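Local coordinates for UDP-N-Acetylenolpyruvylglucosamine Reductase (Thermus caldophilus, PDB 2GQT), which catalyses the FAD-dependent, NADPH-driven reduction of enolpyruvyl-UDP-N-acetylglucosamine to UDP-N-acetylmuramate, a step in building the peptidoglycan of the bacterial cell wall, at residues A[91-100]-A[169-180]; A[101-112]-A[117-125]. All coordinates share one frame; numbering follows the deposited sequence.

Contact 1. Residues A[91-100]-A[169-180]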
# COMPACT_ATOMS: atom_id res chain seq x y z
N ALA A 91 -10.57 2.41 15.38
CA ALA A 91 -9.83 2.95 16.50
C ALA A 91 -10.55 4.19 17.04
O ALA A 91 -10.74 4.30 18.25
CB ALA A 91 -8.42 3.28 16.09
N ALA A 92 -10.97 5.09 16.17
CA ALA A 92 -11.74 6.27 16.60
C ALA A 92 -12.99 5.85 17.38
O ALA A 92 -13.26 6.39 18.45
CB ALA A 92 -12.11 7.13 15.41
N ARG A 93 -13.74 4.89 16.85
CA ARG A 93 -14.95 4.39 17.50
C ARG A 93 -14.66 3.86 18.90
O ARG A 93 -15.49 4.00 19.80
CB ARG A 93 -15.60 3.29 16.67
CG ARG A 93 -16.30 3.78 15.44
CD ARG A 93 -16.84 2.64 14.62
NE ARG A 93 -17.21 3.15 13.32
CZ ARG A 93 -16.61 2.84 12.17
NH1 ARG A 93 -15.62 1.95 12.14
NH2 ARG A 93 -17.02 3.40 11.05
N ALA A 94 -13.48 3.26 19.07
CA ALA A 94 -13.08 2.65 20.34
C ALA A 94 -12.44 3.64 21.30
O ALA A 94 -12.08 3.28 22.42
CB ALA A 94 -12.13 1.48 20.09
N GLY A 95 -12.26 4.89 20.86
CA GLY A 95 -11.56 5.88 21.68
C GLY A 95 -10.10 5.52 21.84
O GLY A 95 -9.49 5.73 22.89
N LEU A 96 -9.53 4.97 20.77
CA LEU A 96 -8.13 4.58 20.75
C LEU A 96 -7.34 5.40 19.72
O LEU A 96 -7.64 5.40 18.52
CB LEU A 96 -7.98 3.09 20.48
CG LEU A 96 -8.49 2.19 21.61
CD1 LEU A 96 -8.53 0.74 21.15
CD2 LEU A 96 -7.62 2.36 22.87
N SER A 97 -6.34 6.10 20.22
CA SER A 97 -5.52 6.99 19.43
C SER A 97 -4.22 6.31 18.99
O SER A 97 -3.66 5.48 19.71
CB SER A 97 -5.22 8.25 20.24
OG SER A 97 -4.41 9.16 19.54
N GLY A 98 -3.75 6.65 17.80
CA GLY A 98 -2.49 6.13 17.30
C GLY A 98 -2.49 5.85 15.82
O GLY A 98 -1.43 5.63 15.22
N LEU A 99 -3.67 5.85 15.20
CA LEU A 99 -3.77 5.61 13.76
C LEU A 99 -4.20 6.83 12.96
O LEU A 99 -4.30 6.73 11.73
CB LEU A 99 -4.73 4.44 13.47
CG LEU A 99 -4.49 3.10 14.18
CD1 LEU A 99 -5.54 2.11 13.72
CD2 LEU A 99 -3.09 2.55 13.92
N GLU A 100 -4.45 7.96 13.62
CA GLU A 100 -5.05 9.11 12.94
C GLU A 100 -4.22 9.58 11.74
O GLU A 100 -4.77 10.00 10.72
CB GLU A 100 -5.26 10.28 13.89
CG GLU A 100 -6.13 9.99 15.09
CD GLU A 100 -5.33 9.65 16.33
OE1 GLU A 100 -4.32 8.94 16.21
OE2 GLU A 100 -5.71 10.12 17.43
N LEU A 169 -1.70 1.58 20.77
CA LEU A 169 -2.79 2.56 20.84
C LEU A 169 -2.98 3.05 22.27
O LEU A 169 -2.65 2.34 23.23
CB LEU A 169 -4.09 1.96 20.32
CG LEU A 169 -4.08 1.31 18.94
CD1 LEU A 169 -5.37 0.55 18.67
CD2 LEU A 169 -3.81 2.34 17.85
N LYS A 170 -3.53 4.25 22.40
CA LYS A 170 -3.70 4.91 23.69
C LYS A 170 -5.09 5.51 23.79
O LYS A 170 -5.61 6.06 22.82
CB LYS A 170 -2.65 6.00 23.87
CG LYS A 170 -2.30 6.31 25.32
CD LYS A 170 -1.17 5.41 25.84
CE LYS A 170 0.21 5.97 25.52
NZ LYS A 170 0.56 7.15 26.37
N GLU A 171 -5.70 5.41 24.97
CA GLU A 171 -7.04 5.93 25.18
C GLU A 171 -7.09 7.46 25.10
O GLU A 171 -6.31 8.15 25.76
CB GLU A 171 -7.60 5.45 26.53
CG GLU A 171 -7.80 3.94 26.59
CD GLU A 171 -8.32 3.45 27.93
OE1 GLU A 171 -8.62 2.25 28.04
OE2 GLU A 171 -8.42 4.27 28.87
N ARG A 172 -8.01 7.96 24.28
CA ARG A 172 -8.27 9.39 24.14
C ARG A 172 -9.75 9.59 23.85
O ARG A 172 -10.40 8.68 23.32
CB ARG A 172 -7.46 9.99 22.98
CG ARG A 172 -6.01 10.30 23.29
CD ARG A 172 -5.45 11.31 22.30
NE ARG A 172 -4.42 12.16 22.91
CZ ARG A 172 -3.11 11.93 22.86
NH1 ARG A 172 -2.63 10.88 22.21
NH2 ARG A 172 -2.28 12.77 23.45
N PRO A 173 -10.31 10.77 24.20
CA PRO A 173 -11.69 11.05 23.82
C PRO A 173 -11.93 10.88 22.32
O PRO A 173 -11.13 11.34 21.50
CB PRO A 173 -11.87 12.51 24.22
CG PRO A 173 -10.92 12.70 25.34
CD PRO A 173 -9.72 11.88 24.96
N LYS A 174 -13.03 10.21 21.97
CA LYS A 174 -13.38 9.99 20.57
C LYS A 174 -13.40 11.31 19.79
O LYS A 174 -12.88 11.37 18.67
CB LYS A 174 -14.72 9.24 20.44
CG LYS A 174 -15.18 9.00 19.01
CD LYS A 174 -16.41 8.10 18.92
CE LYS A 174 -16.96 8.05 17.49
NZ LYS A 174 -16.00 7.47 16.52
N GLU A 175 -13.98 12.35 20.37
CA GLU A 175 -14.08 13.64 19.68
C GLU A 175 -12.70 14.23 19.36
O GLU A 175 -12.53 14.86 18.31
CB GLU A 175 -14.95 14.63 20.47
CG GLU A 175 -14.37 15.05 21.83
CD GLU A 175 -13.38 16.20 21.72
OE1 GLU A 175 -13.63 17.12 20.92
OE2 GLU A 175 -12.36 16.18 22.45
N GLU A 176 -11.72 14.00 20.24
CA GLU A 176 -10.35 14.48 20.02
C GLU A 176 -9.70 13.71 18.87
O GLU A 176 -9.06 14.31 18.01
CB GLU A 176 -9.49 14.33 21.28
CG GLU A 176 -8.07 14.89 21.11
CD GLU A 176 -7.18 14.77 22.34
OE1 GLU A 176 -7.62 14.23 23.37
OE2 GLU A 176 -6.01 15.22 22.27
N ILE A 177 -9.85 12.39 18.87
CA ILE A 177 -9.34 11.55 17.80
C ILE A 177 -9.90 12.02 16.46
O ILE A 177 -9.17 12.18 15.47
CB ILE A 177 -9.67 10.07 18.06
CG1 ILE A 177 -8.96 9.60 19.33
CG2 ILE A 177 -9.25 9.21 16.88
CD1 ILE A 177 -9.42 8.26 19.85
N LEU A 178 -11.21 12.30 16.43
CA LEU A 178 -11.87 12.76 15.21
C LEU A 178 -11.40 14.14 14.76
O LEU A 178 -11.30 14.40 13.56
CB LEU A 178 -13.40 12.68 15.36
CG LEU A 178 -14.06 11.31 15.17
CD1 LEU A 178 -13.84 10.72 13.78
CD2 LEU A 178 -13.67 10.29 16.21
N ARG A 179 -11.09 15.01 15.72
CA ARG A 179 -10.51 16.31 15.39
C ARG A 179 -9.12 16.16 14.74
O ARG A 179 -8.80 16.87 13.78
CB ARG A 179 -10.47 17.23 16.62
CG ARG A 179 -11.84 17.83 16.96
CD ARG A 179 -11.81 18.84 18.10
NE ARG A 179 -11.54 18.22 19.40
CZ ARG A 179 -10.44 18.41 20.13
NH1 ARG A 179 -9.46 19.21 19.70
NH2 ARG A 179 -10.31 17.80 21.29
N ARG A 180 -8.31 15.24 15.26
CA ARG A 180 -6.98 14.97 14.68
C ARG A 180 -7.11 14.43 13.25
O ARG A 180 -6.38 14.86 12.34
CB ARG A 180 -6.18 14.00 15.55
CG ARG A 180 -5.69 14.66 16.82
CD ARG A 180 -5.70 13.73 18.02
NE ARG A 180 -4.53 12.85 18.08
CZ ARG A 180 -3.39 13.15 18.70
NH1 ARG A 180 -3.23 14.32 19.31
NH2 ARG A 180 -2.39 12.28 18.70
O HOH W 1 -1.91 9.65 17.24
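Ile-177 packs against Ala-92 and the backbone of Gly-95 and Leu-96. Ile-177 CD1 lies 3.4 Å from Leu-96 N, on the backbone just after helix 84-93. The other branch, Ile-177 CG2, lies anti to the backbone N and packs on Ala-92 CB at 3.8 Å and on the aliphatic part of Glu-100. A second apolar patch lies beside the strand pair, where the two methyls of Leu-169 part: CD1 meets Leu-96, whose side chain it crosses at about a right angle, and CD2 meets Leu-99 CG at 3.8 Å. Between the patches runs a short antiparallel pairing. Ser-97 and Lys-170 form its hydrogen-bonded pair, with Ser-97 N to Lys-170 O at 2.7 Å. Gly-95 closes helix 84-93 in a Schellman motif, and its O accepts from Arg-172 N. At the polar edge Glu-100 OE2 takes two bonds. Ser-97 OG donates to the syn lone pair of Glu-100 OE2 at 2.7 Å. Arg-180 NE meets Glu-100 OE2 from above the carboxylate plane at 3.0 Å, forming a salt bridge. Glu-100 OE1 accepts from Gly-98 N and from a water that also bridges to Arg-180 NH2. Both carboxylate oxygens are thus held. Met-181 of helix 174-187 extends the packing on Ala-92 and Glu-100. The contact therefore joins helix 84-93 and strand 96-97 to the end of strand 161-171 and the helix that follows it.

Contact 2. Residues A[101-112]-A[117-125]; sequences GLLGIPAQVGGA and AGTRFGEMA. With FAD (flavin-adenine dinucleotide), chain C.
Ala-117 N donates to Ala-112 O at 2.9 Å, joining the segments beside helix 109-114. Ala-117 CB packs on Ile-105 CG2. Gly-118 turns its backbone to the flavin: N donates to FAD O2, and O accepts from FAD N3 at 2.7 Å in a nearly straight bond (178°). Ile-105 CD1 lies against Gly-118 N and FAD N3. Thr-119 OG1 sits between its own backbone N and carbonyl carbon (chi1 65°). From there Thr-119 OG1 donates to Gly-101 O at 2.7 Å, in the carbonyl plane and on a lone pair. It also accepts from Phe-121 N, making an ST turn. A valine in its place would probably leave Gly-101 O and Phe-121 N without this shared partner and weaken the hold on the turn. Phe-121 CB rests on Gly-101 CA. Glu-123 carries its carboxylate to Arg-152, probably an active-site residue, in a salt bridge. Met-124 bends at chi2 (69°), which lets SD touch both Ala-112 CB, at 3.8 Å, and Leu-102 CD1, with CE on Val-109 CG1. Apolar side chains join the segments, while Gly-118 N and O complement the flavin's O2 and N3 edge. Gln-108 N bonds FAD O1P, so this region grips both flavin and phosphate.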
# COMPACT_ATOMS: atom_id res chain seq x y z
N GLY A 101 -2.90 9.52 11.88
CA GLY A 101 -1.99 9.96 10.83
C GLY A 101 -1.94 9.06 9.62
O GLY A 101 -1.28 9.37 8.63
N LEU A 102 -2.65 7.93 9.69
CA LEU A 102 -2.69 6.97 8.59
C LEU A 102 -3.99 7.07 7.80
O LEU A 102 -4.21 6.30 6.87
CB LEU A 102 -2.48 5.55 9.13
CG LEU A 102 -1.26 5.39 10.04
CD1 LEU A 102 -1.19 3.99 10.61
CD2 LEU A 102 0.05 5.74 9.33
N LEU A 103 -4.86 8.02 8.16
CA LEU A 103 -6.06 8.27 7.38
C LEU A 103 -5.72 8.60 5.94
O LEU A 103 -4.79 9.37 5.66
CB LEU A 103 -6.87 9.41 8.01
CG LEU A 103 -8.20 9.81 7.35
CD1 LEU A 103 -9.23 8.68 7.45
CD2 LEU A 103 -8.75 11.07 7.98
N GLY A 104 -6.48 8.01 5.02
CA GLY A 104 -6.30 8.30 3.60
C GLY A 104 -5.31 7.39 2.89
O GLY A 104 -5.07 7.55 1.70
N ILE A 105 -4.76 6.42 3.62
CA ILE A 105 -3.84 5.44 3.02
C ILE A 105 -4.61 4.14 2.76
O ILE A 105 -4.97 3.43 3.70
CB ILE A 105 -2.64 5.15 3.94
CG1 ILE A 105 -1.93 6.46 4.29
CG2 ILE A 105 -1.69 4.17 3.24
CD1 ILE A 105 -0.80 6.32 5.29
N PRO A 106 -4.88 3.82 1.48
CA PRO A 106 -5.76 2.69 1.17
C PRO A 106 -5.00 1.35 1.13
O PRO A 106 -4.99 0.65 0.11
CB PRO A 106 -6.30 3.08 -0.21
CG PRO A 106 -5.18 3.77 -0.84
CD PRO A 106 -4.45 4.52 0.26
N ALA A 107 -4.38 1.00 2.25
CA ALA A 107 -3.51 -0.15 2.37
C ALA A 107 -4.20 -1.31 3.10
O ALA A 107 -5.06 -1.08 3.96
CB ALA A 107 -2.28 0.24 3.16
N GLN A 108 -3.76 -2.54 2.83
CA GLN A 108 -3.89 -3.58 3.84
C GLN A 108 -2.80 -3.37 4.89
O GLN A 108 -1.75 -2.78 4.60
CB GLN A 108 -3.75 -4.97 3.23
CG GLN A 108 -4.98 -5.45 2.50
CD GLN A 108 -4.81 -6.85 1.96
OE1 GLN A 108 -3.91 -7.60 2.38
NE2 GLN A 108 -5.68 -7.22 1.02
N VAL A 109 -3.04 -3.88 6.09
CA VAL A 109 -2.04 -3.81 7.15
C VAL A 109 -0.67 -4.32 6.70
O VAL A 109 0.36 -3.68 6.95
CB VAL A 109 -2.53 -4.58 8.40
CG1 VAL A 109 -1.39 -4.85 9.39
CG2 VAL A 109 -3.63 -3.81 9.08
N GLY A 110 -0.64 -5.46 6.02
CA GLY A 110 0.65 -6.02 5.60
C GLY A 110 1.40 -5.11 4.64
O GLY A 110 2.63 -4.98 4.73
N GLY A 111 0.68 -4.51 3.70
CA GLY A 111 1.26 -3.57 2.75
C GLY A 111 1.74 -2.29 3.43
O GLY A 111 2.76 -1.72 3.04
N ALA A 112 0.98 -1.83 4.43
CA ALA A 112 1.36 -0.65 5.19
C ALA A 112 2.64 -0.91 6.00
O ALA A 112 3.46 -0.01 6.16
CB ALA A 112 0.24 -0.23 6.12
N ALA A 117 3.95 2.79 5.60
CA ALA A 117 3.12 3.86 5.05
C ALA A 117 2.94 4.97 6.07
O ALA A 117 2.79 4.72 7.27
CB ALA A 117 1.78 3.32 4.60
N GLY A 118 2.94 6.21 5.59
CA GLY A 118 2.80 7.33 6.50
C GLY A 118 2.55 8.67 5.85
O GLY A 118 2.49 8.80 4.62
N THR A 119 2.37 9.66 6.72
CA THR A 119 2.12 11.05 6.34
C THR A 119 3.01 11.92 7.23
O THR A 119 3.78 11.40 8.03
CB THR A 119 0.65 11.42 6.56
OG1 THR A 119 0.36 11.38 7.97
CG2 THR A 119 -0.29 10.48 5.81
N ARG A 120 2.88 13.24 7.11
CA ARG A 120 3.62 14.15 7.98
C ARG A 120 3.22 13.99 9.45
O ARG A 120 3.90 14.49 10.35
CB ARG A 120 3.42 15.62 7.55
CG ARG A 120 2.02 16.19 7.78
CD ARG A 120 2.01 17.72 7.68
NE ARG A 120 2.17 18.16 6.30
CZ ARG A 120 1.21 18.72 5.56
NH1 ARG A 120 0.00 18.94 6.06
NH2 ARG A 120 1.48 19.07 4.31
N PHE A 121 2.10 13.30 9.68
CA PHE A 121 1.53 13.14 11.02
C PHE A 121 2.06 11.92 11.77
O PHE A 121 2.16 11.94 13.00
CB PHE A 121 0.00 13.12 10.93
CG PHE A 121 -0.57 14.31 10.19
CD1 PHE A 121 -0.98 14.19 8.87
CD2 PHE A 121 -0.69 15.54 10.83
CE1 PHE A 121 -1.51 15.29 8.19
CE2 PHE A 121 -1.22 16.64 10.15
CZ PHE A 121 -1.63 16.51 8.83
N GLY A 122 2.39 10.87 11.03
CA GLY A 122 2.81 9.60 11.61
C GLY A 122 3.01 8.54 10.54
O GLY A 122 2.59 8.72 9.39
N GLU A 123 3.65 7.45 10.93
CA GLU A 123 3.88 6.32 10.03
C GLU A 123 3.52 5.01 10.69
O GLU A 123 3.44 4.92 11.92
CB GLU A 123 5.33 6.29 9.54
CG GLU A 123 6.35 6.12 10.65
CD GLU A 123 7.77 6.25 10.15
OE1 GLU A 123 8.65 5.60 10.76
OE2 GLU A 123 8.02 7.00 9.17
N MET A 124 3.32 3.98 9.87
CA MET A 124 2.87 2.68 10.35
C MET A 124 3.74 2.16 11.49
O MET A 124 3.21 1.64 12.46
CB MET A 124 2.81 1.68 9.19
CG MET A 124 2.16 0.35 9.56
SD MET A 124 0.39 0.54 9.86
CE MET A 124 -0.07 -1.17 10.11
N ALA A 125 5.06 2.32 11.38
CA ALA A 125 5.99 1.85 12.40
C ALA A 125 5.67 2.39 13.79
O ALA A 125 5.83 1.68 14.78
CB ALA A 125 7.42 2.18 12.01
PA FAD C . 0.35 -3.39 -2.32
O1A FAD C . 0.35 -2.24 -3.23
O2A FAD C . -0.57 -4.53 -2.55
O5B FAD C . 1.81 -3.99 -2.17
C5B FAD C . 2.91 -3.11 -1.92
C4B FAD C . 4.12 -3.90 -1.47
O4B FAD C . 3.81 -4.52 -0.20
C3B FAD C . 4.52 -5.04 -2.41
O3B FAD C . 5.93 -5.21 -2.33
C2B FAD C . 3.81 -6.24 -1.79
O2B FAD C . 4.44 -7.48 -2.13
C1B FAD C . 3.99 -5.95 -0.32
N9A FAD C . 3.02 -6.60 0.58
C8A FAD C . 1.69 -6.45 0.58
N7A FAD C . 1.16 -7.18 1.56
C5A FAD C . 2.17 -7.77 2.22
C6A FAD C . 2.26 -8.66 3.30
N6A FAD C . 1.19 -9.08 3.98
N1A FAD C . 3.48 -9.07 3.69
C2A FAD C . 4.59 -8.67 3.04
N3A FAD C . 4.56 -7.85 2.00
C4A FAD C . 3.35 -7.41 1.59
N1 FAD C . 1.51 5.68 0.96
C2 FAD C . 2.01 6.35 2.05
O2 FAD C . 3.03 5.94 2.60
N3 FAD C . 1.39 7.50 2.51
C4 FAD C . 0.24 8.00 1.91
O4 FAD C . -0.30 9.02 2.35
C4X FAD C . -0.27 7.31 0.81
N5 FAD C . -1.42 7.77 0.17
C5X FAD C . -1.96 7.03 -0.89
C6 FAD C . -3.14 7.46 -1.49
C7 FAD C . -3.72 6.75 -2.53
C7M FAD C . -5.03 7.24 -3.16
C8 FAD C . -3.09 5.59 -2.99
C8M FAD C . -3.70 4.79 -4.15
C9 FAD C . -1.90 5.16 -2.41
C9A FAD C . -1.32 5.87 -1.36
N10 FAD C . -0.12 5.45 -0.76
C10 FAD C . 0.37 6.15 0.34
C1' FAD C . 0.65 4.29 -1.27
C2' FAD C . 0.15 2.95 -0.70
O2' FAD C . -1.18 3.08 -0.18
C3' FAD C . 1.05 2.42 0.42
O3' FAD C . 2.37 2.18 -0.09
C4' FAD C . 0.48 1.15 1.06
O4' FAD C . 1.24 0.83 2.23
C5' FAD C . 0.47 -0.05 0.13
O5' FAD C . -0.27 -1.08 0.79
P FAD C . -1.07 -2.15 -0.08
O1P FAD C . -1.68 -3.09 0.87
O2P FAD C . -1.92 -1.50 -1.10
O3P FAD C . 0.17 -2.89 -0.78

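From the N terminus, the chain leaves helix 84-93, passes strand 96-97 and runs directly from residue 100 into residue 101. The first partners of both contacts are therefore consecutive. Contact 2 closes first, over a short loop, when 117-125 returns to 101-112. Contact 1 closes much later, when 169-180 comes back to 91-100 after 68 intervening residues. Contact 2 is nested wholly inside that larger loop, and the two do not cross. Their centres lie about 15 Å apart. Contact 1 sits toward the outside of the chain, tying strand 161-171 and helix 174-187 to helix 84-93 and strand 96-97. Contact 2, nearer the centre, ties helix 109-114 and the loop before it to hairpin 118-123 and contributes to the FAD pocket.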